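Local coordinates for protein cysteine desulfurase (PDB 6A6E) that probably removes sulfur from cysteine with the help of pyridoxal-5'-phosphate, as a SufS-type desulfurase of a thermophilic bacterium's sulfur formation system, at residues 6-18 against 306-318. Residues are numbered along the deposited sequence; the frame is centred on the assembly and turned at random.
Sequences RSTVFSDEEFSNI and IGFEKVEKHVEEL
S7 OG donates a hydrogen bond to E317 OE2 (2.8 Å), using that oxygen's syn lone pair. The same OE2 accepts from H314 ND1 at 3.2 Å, on the anti side and close to the imidazole plane. Two donors thus grip one carboxylate oxygen; the ring's rotation is fixed by ND1 on E317 and by NE2 on the backbone O of N405. With CG set between its backbone N and carbonyl carbon (chi1 90°), E317 runs extended to the loop. With E317 cut back to an alanine, S7 OG and H314 ND1 would probably lose their shared acceptor, leaving the imidazole held at NE2 and less firmly fixed in rotation. The second polar link is a salt bridge, E14 OE2 to K310 NZ at 2.8 Å, with a water joining OE2 to the backbone O of I306. The other oxygen of E14 accepts from S11 N, while S11 OG accepts from E14 N: a capping box that starts helix 12-20 and also steadies the acid facing K310.

Between these polar links lies an aromatic cluster. F10 points its edge at one face of H314 (centroids 5.5 Å apart, planes at 61°), and F15 meets the NE2–CE1 side of the imidazole obliquely, its CE1 3.5 Å from H314 NE2. V9 CG1 sits over the centre of one F10 face and I18 CD1 over the rim of the other. F10 CE1 also touches I306 CG2 at 3.6 Å, and V9 CG2 rests on K313 CB.

The contact fastens the N-terminal loop and the start of helix 12-20 to the first turns of helix 308-327, just past the G307 break after helix 290-306. I18 also packs on Y302 of that preceding helix, and R6 forms a salt bridge with D411 of helix 407-423.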
ATOM      1  N   ARG A   6     -32.557 -18.423  10.541  1.00 56.20           N
ATOM      2  CA  ARG A   6     -33.289 -18.330   9.280  1.00 54.93           C
ATOM      3  C   ARG A   6     -32.381 -18.449   8.041  1.00 56.08           C
ATOM      4  O   ARG A   6     -32.582 -17.763   7.043  1.00 50.79           O
ATOM      5  CB  ARG A   6     -34.170 -17.075   9.242  1.00 53.55           C
ATOM      6  CG  ARG A   6     -35.086 -16.939  10.456  1.00 54.20           C
ATOM      7  CD  ARG A   6     -35.444 -15.489  10.793  1.00 53.47           C
ATOM      8  NE  ARG A   6     -36.224 -14.883   9.716  1.00 51.19           N
ATOM      9  CZ  ARG A   6     -36.539 -13.598   9.633  1.00 49.43           C
ATOM     10  NH1 ARG A   6     -36.134 -12.729  10.569  1.00 50.80           N
ATOM     11  NH2 ARG A   6     -37.228 -13.176   8.582  1.00 50.63           N
ATOM     12  N   SER A   7     -31.410 -19.365   8.114  1.00 57.30           N
ATOM     13  CA  SER A   7     -30.495 -19.667   6.994  1.00 53.98           C
ATOM     14  C   SER A   7     -30.839 -21.013   6.318  1.00 51.52           C
ATOM     15  O   SER A   7     -31.001 -22.038   6.980  1.00 44.48           O
ATOM     16  CB  SER A   7     -29.046 -19.716   7.511  1.00 49.69           C
ATOM     17  OG  SER A   7     -28.116 -19.467   6.480  1.00 50.55           O
ATOM     18  N   THR A   8     -30.918 -21.023   5.000  1.00 49.02           N
ATOM     19  CA  THR A   8     -30.994 -22.280   4.262  1.00 49.35           C
ATOM     20  C   THR A   8     -29.566 -22.902   4.072  1.00 48.39           C
ATOM     21  O   THR A   8     -29.421 -23.996   3.552  1.00 48.52           O
ATOM     22  CB  THR A   8     -31.720 -22.046   2.898  1.00 52.39           C
ATOM     23  OG1 THR A   8     -32.188 -23.295   2.394  1.00 68.94           O
ATOM     24  CG2 THR A   8     -30.839 -21.418   1.822  1.00 49.86           C
ATOM     25  N   VAL A   9     -28.519 -22.195   4.510  1.00 46.83           N
ATOM     26  CA  VAL A   9     -27.137 -22.499   4.125  1.00 39.51           C
ATOM     27  C   VAL A   9     -26.342 -23.024   5.303  1.00 36.86           C
ATOM     28  O   VAL A   9     -25.611 -23.977   5.141  1.00 33.61           O
ATOM     29  CB  VAL A   9     -26.433 -21.221   3.592  1.00 39.26           C
ATOM     30  CG1 VAL A   9     -24.940 -21.455   3.361  1.00 35.79           C
ATOM     31  CG2 VAL A   9     -27.125 -20.718   2.320  1.00 39.67           C
ATOM     32  N   PHE A  10     -26.448 -22.357   6.460  1.00 36.33           N
ATOM     33  CA  PHE A  10     -25.629 -22.654   7.611  1.00 39.83           C
ATOM     34  C   PHE A  10     -26.521 -23.158   8.741  1.00 42.94           C
ATOM     35  O   PHE A  10     -27.588 -22.610   8.946  1.00 40.17           O
ATOM     36  CB  PHE A  10     -24.945 -21.370   8.145  1.00 42.17           C
ATOM     37  CG  PHE A  10     -23.878 -20.817   7.250  1.00 36.91           C
ATOM     38  CD1 PHE A  10     -22.806 -21.583   6.892  1.00 38.93           C
ATOM     39  CD2 PHE A  10     -23.932 -19.515   6.821  1.00 37.85           C
ATOM     40  CE1 PHE A  10     -21.794 -21.074   6.077  1.00 38.30           C
ATOM     41  CE2 PHE A  10     -22.953 -18.992   5.984  1.00 37.31           C
ATOM     42  CZ  PHE A  10     -21.871 -19.780   5.619  1.00 35.65           C
ATOM     43  N   SER A  11     -26.045 -24.133   9.514  1.00 43.59           N
ATOM     44  CA  SER A  11     -26.705 -24.557  10.742  1.00 45.20           C
ATOM     45  C   SER A  11     -26.681 -23.414  11.748  1.00 45.30           C
ATOM     46  O   SER A  11     -25.931 -22.451  11.592  1.00 44.33           O
ATOM     47  CB  SER A  11     -25.977 -25.784  11.311  1.00 43.22           C
ATOM     48  OG  SER A  11     -24.635 -25.497  11.694  1.00 42.45           O
ATOM     49  N   ASP A  12     -27.475 -23.494  12.794  1.00 45.60           N
ATOM     50  CA  ASP A  12     -27.448 -22.426  13.792  1.00 50.08           C
ATOM     51  C   ASP A  12     -26.128 -22.404  14.528  1.00 51.21           C
ATOM     52  O   ASP A  12     -25.683 -21.341  14.972  1.00 47.23           O
ATOM     53  CB  ASP A  12     -28.609 -22.541  14.761  1.00 54.16           C
ATOM     54  CG  ASP A  12     -29.921 -22.249  14.096  1.00 61.19           C
ATOM     55  OD1 ASP A  12     -30.057 -21.151  13.502  1.00 58.17           O
ATOM     56  OD2 ASP A  12     -30.814 -23.125  14.130  1.00 66.16           O
ATOM     57  N   GLU A  13     -25.492 -23.566  14.644  1.00 47.42           N
ATOM     58  CA  GLU A  13     -24.179 -23.631  15.251  1.00 47.27           C
ATOM     59  C   GLU A  13     -23.025 -23.075  14.366  1.00 42.00           C
ATOM     60  O   GLU A  13     -22.135 -22.434  14.884  1.00 38.22           O
ATOM     61  CB  GLU A  13     -23.841 -25.079  15.584  1.00 53.33           C
ATOM     62  CG  GLU A  13     -22.480 -25.253  16.277  1.00 55.43           C
ATOM     63  CD  GLU A  13     -21.780 -26.574  15.960  1.00 65.52           C
ATOM     64  OE1 GLU A  13     -22.375 -27.452  15.278  1.00 66.11           O
ATOM     65  OE2 GLU A  13     -20.618 -26.737  16.409  1.00 68.91           O
ATOM     66  N   GLU A  14     -22.979 -23.437  13.085  1.00 41.68           N
ATOM     67  CA  GLU A  14     -21.931 -22.931  12.209  1.00 46.07           C
ATOM     68  C   GLU A  14     -22.061 -21.414  12.168  1.00 40.27           C
ATOM     69  O   GLU A  14     -21.090 -20.707  12.238  1.00 36.35           O
ATOM     70  CB  GLU A  14     -22.116 -23.391  10.775  1.00 49.32           C
ATOM     71  CG  GLU A  14     -21.801 -24.827  10.437  1.00 54.12           C
ATOM     72  CD  GLU A  14     -22.380 -25.191   9.070  1.00 57.99           C
ATOM     73  OE1 GLU A  14     -23.630 -25.194   8.905  1.00 55.26           O
ATOM     74  OE2 GLU A  14     -21.594 -25.444   8.136  1.00 64.13           O
ATOM     75  N   PHE A  15     -23.286 -20.936  12.000  1.00 38.17           N
ATOM     76  CA  PHE A  15     -23.531 -19.544  11.807  1.00 38.21           C
ATOM     77  C   PHE A  15     -23.201 -18.794  13.078  1.00 40.14           C
ATOM     78  O   PHE A  15     -22.562 -17.716  13.074  1.00 30.19           O
ATOM     79  CB  PHE A  15     -24.965 -19.306  11.376  1.00 44.11           C
ATOM     80  CG  PHE A  15     -25.191 -17.942  10.791  1.00 51.08           C
ATOM     81  CD1 PHE A  15     -24.326 -17.422   9.845  1.00 52.65           C
ATOM     82  CD2 PHE A  15     -26.273 -17.177  11.173  1.00 64.17           C
ATOM     83  CE1 PHE A  15     -24.533 -16.163   9.305  1.00 54.34           C
ATOM     84  CE2 PHE A  15     -26.489 -15.921  10.628  1.00 61.81           C
ATOM     85  CZ  PHE A  15     -25.615 -15.420   9.694  1.00 56.54           C
ATOM     86  N   SER A  16     -23.580 -19.381  14.186  1.00 34.02           N
ATOM     87  CA  SER A  16     -23.271 -18.779  15.446  1.00 39.00           C
ATOM     88  C   SER A  16     -21.747 -18.642  15.670  1.00 36.87           C
ATOM     89  O   SER A  16     -21.268 -17.652  16.244  1.00 33.17           O
ATOM     90  CB  SER A  16     -23.890 -19.603  16.582  1.00 40.25           C
ATOM     91  OG  SER A  16     -23.542 -18.975  17.774  1.00 42.63           O
ATOM     92  N   ASN A  17     -21.019 -19.670  15.263  1.00 36.01           N
ATOM     93  CA  ASN A  17     -19.557 -19.679  15.288  1.00 36.32           C
ATOM     94  C   ASN A  17     -18.937 -18.584  14.398  1.00 33.26           C
ATOM     95  O   ASN A  17     -17.979 -17.901  14.802  1.00 33.12           O
ATOM     96  CB  ASN A  17     -19.038 -21.026  14.782  1.00 40.14           C
ATOM     97  CG  ASN A  17     -19.054 -22.088  15.847  1.00 45.90           C
ATOM     98  OD1 ASN A  17     -19.125 -21.792  17.030  1.00 47.03           O
ATOM     99  ND2 ASN A  17     -18.994 -23.337  15.423  1.00 42.03           N
ATOM    100  N   ILE A  18     -19.485 -18.441  13.193  1.00 29.02           N
ATOM    101  CA  ILE A  18     -19.086 -17.352  12.315  1.00 28.67           C
ATOM    102  C   ILE A  18     -19.257 -15.989  12.976  1.00 31.37           C
ATOM    103  O   ILE A  18     -18.280 -15.248  13.105  1.00 28.21           O
ATOM    104  CB  ILE A  18     -19.790 -17.456  10.984  1.00 26.46           C
ATOM    105  CG1 ILE A  18     -19.277 -18.718  10.278  1.00 25.28           C
ATOM    106  CG2 ILE A  18     -19.559 -16.188  10.161  1.00 27.16           C
ATOM    107  CD1 ILE A  18     -20.140 -19.159   9.086  1.00 24.84           C
ATOM    108  N   ILE A 306     -14.904 -22.192   5.915  1.00 31.30           N
ATOM    109  CA  ILE A 306     -16.333 -22.101   5.967  1.00 32.03           C
ATOM    110  C   ILE A 306     -16.915 -22.767   4.746  1.00 33.64           C
ATOM    111  O   ILE A 306     -17.942 -23.454   4.806  1.00 37.65           O
ATOM    112  CB  ILE A 306     -16.772 -20.640   5.925  1.00 34.40           C
ATOM    113  CG1 ILE A 306     -16.407 -19.964   7.228  1.00 35.52           C
ATOM    114  CG2 ILE A 306     -18.283 -20.533   5.665  1.00 36.58           C
ATOM    115  CD1 ILE A 306     -16.710 -18.468   7.185  1.00 39.28           C
ATOM    116  N   GLY A 307     -16.279 -22.503   3.621  1.00 26.29           N
ATOM    117  CA  GLY A 307     -16.729 -22.953   2.344  1.00 27.84           C
ATOM    118  C   GLY A 307     -17.312 -21.814   1.551  1.00 28.27           C
ATOM    119  O   GLY A 307     -18.351 -21.239   1.927  1.00 27.90           O
ATOM    120  N   PHE A 308     -16.666 -21.493   0.441  1.00 27.91           N
ATOM    121  CA  PHE A 308     -16.932 -20.229  -0.194  1.00 29.82           C
ATOM    122  C   PHE A 308     -18.234 -20.273  -0.994  1.00 31.12           C
ATOM    123  O   PHE A 308     -18.881 -19.237  -1.172  1.00 27.77           O
ATOM    124  CB  PHE A 308     -15.767 -19.810  -1.067  1.00 35.34           C
ATOM    125  CG  PHE A 308     -15.834 -18.345  -1.514  1.00 29.53           C
ATOM    126  CD1 PHE A 308     -15.855 -17.321  -0.576  1.00 28.26           C
ATOM    127  CD2 PHE A 308     -15.996 -18.034  -2.842  1.00 26.89           C
ATOM    128  CE1 PHE A 308     -15.984 -15.974  -0.980  1.00 28.05           C
ATOM    129  CE2 PHE A 308     -16.132 -16.708  -3.259  1.00 30.28           C
ATOM    130  CZ  PHE A 308     -16.113 -15.674  -2.328  1.00 26.95           C
ATOM    131  N   GLU A 309     -18.634 -21.460  -1.459  1.00 28.31           N
ATOM    132  CA  GLU A 309     -19.978 -21.660  -2.040  1.00 32.45           C
ATOM    133  C   GLU A 309     -21.094 -21.386  -1.020  1.00 27.44           C
ATOM    134  O   GLU A 309     -22.076 -20.785  -1.346  1.00 28.10           O
ATOM    135  CB  GLU A 309     -20.172 -23.063  -2.719  1.00 40.95           C
ATOM    136  CG  GLU A 309     -21.478 -23.203  -3.534  1.00 54.10           C
ATOM    137  CD  GLU A 309     -21.637 -22.167  -4.680  1.00 69.65           C
ATOM    138  OE1 GLU A 309     -20.599 -21.790  -5.302  1.00 78.69           O
ATOM    139  OE2 GLU A 309     -22.790 -21.719  -4.969  1.00 68.93           O
ATOM    140  N   LYS A 310     -20.922 -21.795   0.215  1.00 26.65           N
ATOM    141  CA  LYS A 310     -21.839 -21.396   1.216  1.00 28.93           C
ATOM    142  C   LYS A 310     -21.832 -19.872   1.440  1.00 31.66           C
ATOM    143  O   LYS A 310     -22.886 -19.278   1.658  1.00 28.61           O
ATOM    144  CB  LYS A 310     -21.553 -22.128   2.500  1.00 34.44           C
ATOM    145  CG  LYS A 310     -21.827 -23.635   2.420  1.00 35.99           C
ATOM    146  CD  LYS A 310     -21.355 -24.301   3.699  1.00 41.24           C
ATOM    147  CE  LYS A 310     -21.908 -25.689   3.907  1.00 45.37           C
ATOM    148  NZ  LYS A 310     -21.822 -26.025   5.367  1.00 49.50           N
ATOM    149  N   VAL A 311     -20.654 -19.223   1.371  1.00 27.97           N
ATOM    150  CA  VAL A 311     -20.583 -17.780   1.585  1.00 22.90           C
ATOM    151  C   VAL A 311     -21.442 -17.116   0.529  1.00 21.86           C
ATOM    152  O   VAL A 311     -22.260 -16.271   0.839  1.00 21.00           O
ATOM    153  CB  VAL A 311     -19.100 -17.261   1.559  1.00 23.29           C
ATOM    154  CG1 VAL A 311     -19.048 -15.735   1.523  1.00 24.21           C
ATOM    155  CG2 VAL A 311     -18.340 -17.793   2.776  1.00 21.02           C
ATOM    156  N   GLU A 312     -21.270 -17.547  -0.715  1.00 21.47           N
ATOM    157  CA  GLU A 312     -21.948 -17.016  -1.813  1.00 22.35           C
ATOM    158  C   GLU A 312     -23.453 -17.200  -1.734  1.00 28.77           C
ATOM    159  O   GLU A 312     -24.198 -16.224  -1.953  1.00 27.26           O
ATOM    160  CB  GLU A 312     -21.385 -17.596  -3.095  1.00 24.33           C
ATOM    161  CG  GLU A 312     -22.127 -17.179  -4.334  1.00 26.05           C
ATOM    162  CD  GLU A 312     -21.547 -17.740  -5.629  1.00 30.82           C
ATOM    163  OE1 GLU A 312     -20.326 -18.095  -5.766  1.00 27.89           O
ATOM    164  OE2 GLU A 312     -22.335 -17.748  -6.588  1.00 36.21           O
ATOM    165  N   LYS A 313     -23.894 -18.419  -1.397  1.00 29.10           N
ATOM    166  CA  LYS A 313     -25.324 -18.697  -1.188  1.00 31.06           C
ATOM    167  C   LYS A 313     -25.926 -17.896  -0.057  1.00 27.68           C
ATOM    168  O   LYS A 313     -27.028 -17.419  -0.204  1.00 25.06           O
ATOM    169  CB  LYS A 313     -25.589 -20.205  -0.920  1.00 35.37           C
ATOM    170  CG  LYS A 313     -25.607 -21.081  -2.165  1.00 43.88           C
ATOM    171  CD  LYS A 313     -27.006 -21.039  -2.808  1.00 56.62           C
ATOM    172  CE  LYS A 313     -27.131 -21.799  -4.134  1.00 64.15           C
ATOM    173  NZ  LYS A 313     -26.575 -21.036  -5.297  1.00 67.70           N
ATOM    174  N   HIS A 314     -25.230 -17.785   1.077  1.00 24.82           N
ATOM    175  CA  HIS A 314     -25.724 -17.019   2.201  1.00 27.61           C
ATOM    176  C   HIS A 314     -25.939 -15.560   1.808  1.00 28.67           C
ATOM    177  O   HIS A 314     -27.031 -15.010   2.004  1.00 23.86           O
ATOM    178  CB  HIS A 314     -24.807 -17.133   3.389  1.00 30.17           C
ATOM    179  CG  HIS A 314     -25.181 -16.254   4.538  1.00 31.32           C
ATOM    180  ND1 HIS A 314     -26.382 -16.364   5.205  1.00 33.15           N
ATOM    181  CD2 HIS A 314     -24.491 -15.280   5.180  1.00 35.09           C
ATOM    182  CE1 HIS A 314     -26.422 -15.494   6.196  1.00 30.49           C
ATOM    183  NE2 HIS A 314     -25.289 -14.821   6.209  1.00 31.36           N
ATOM    184  N   VAL A 315     -24.924 -14.953   1.201  1.00 26.52           N
ATOM    185  CA  VAL A 315     -25.062 -13.588   0.727  1.00 29.04           C
ATOM    186  C   VAL A 315     -26.199 -13.439  -0.295  1.00 29.16           C
ATOM    187  O   VAL A 315     -26.931 -12.471  -0.269  1.00 25.93           O
ATOM    188  CB  VAL A 315     -23.727 -13.035   0.137  1.00 28.12           C
ATOM    189  CG1 VAL A 315     -23.953 -11.633  -0.343  1.00 32.50           C
ATOM    190  CG2 VAL A 315     -22.670 -12.944   1.213  1.00 27.95           C
ATOM    191  N   GLU A 316     -26.346 -14.424  -1.173  1.00 31.72           N
ATOM    192  CA  GLU A 316     -27.441 -14.462  -2.116  1.00 37.05           C
ATOM    193  C   GLU A 316     -28.801 -14.453  -1.407  1.00 30.26           C
ATOM    194  O   GLU A 316     -29.666 -13.677  -1.753  1.00 26.64           O
ATOM    195  CB  GLU A 316     -27.288 -15.692  -3.011  1.00 42.49           C
ATOM    196  CG  GLU A 316     -28.288 -15.836  -4.125  1.00 52.06           C
ATOM    197  CD  GLU A 316     -27.758 -16.773  -5.204  1.00 66.70           C
ATOM    198  OE1 GLU A 316     -27.578 -17.980  -4.904  1.00 73.18           O
ATOM    199  OE2 GLU A 316     -27.498 -16.308  -6.338  1.00 78.17           O
ATOM    200  N   GLU A 317     -28.968 -15.253  -0.383  1.00 28.84           N
ATOM    201  CA  GLU A 317     -30.272 -15.308   0.290  1.00 33.66           C
ATOM    202  C   GLU A 317     -30.504 -14.023   1.097  1.00 32.79           C
ATOM    203  O   GLU A 317     -31.620 -13.505   1.159  1.00 27.55           O
ATOM    204  CB  GLU A 317     -30.438 -16.595   1.138  1.00 35.78           C
ATOM    205  CG  GLU A 317     -29.969 -16.495   2.581  1.00 48.20           C
ATOM    206  CD  GLU A 317     -29.825 -17.860   3.291  1.00 56.70           C
ATOM    207  OE1 GLU A 317     -30.538 -18.811   2.824  1.00 48.07           O
ATOM    208  OE2 GLU A 317     -29.005 -17.946   4.297  1.00 53.50           O
ATOM    209  N   LEU A 318     -29.450 -13.463   1.691  1.00 29.86           N
ATOM    210  CA  LEU A 318     -29.607 -12.192   2.363  1.00 28.91           C
ATOM    211  C   LEU A 318     -30.010 -11.113   1.392  1.00 28.21           C
ATOM    212  O   LEU A 318     -30.842 -10.306   1.721  1.00 29.49           O
ATOM    213  CB  LEU A 318     -28.320 -11.744   3.039  1.00 30.28           C
ATOM    214  CG  LEU A 318     -27.913 -12.483   4.269  1.00 29.94           C
ATOM    215  CD1 LEU A 318     -26.531 -11.981   4.671  1.00 31.40           C
ATOM    216  CD2 LEU A 318     -28.941 -12.229   5.361  1.00 28.91           C
TER
HETATM  217  O   HOH W   1     -30.331 -16.032   6.046  1.00 46.13           O
HETATM  218  O   HOH W   2     -19.748 -23.554   7.552  1.00 48.68           O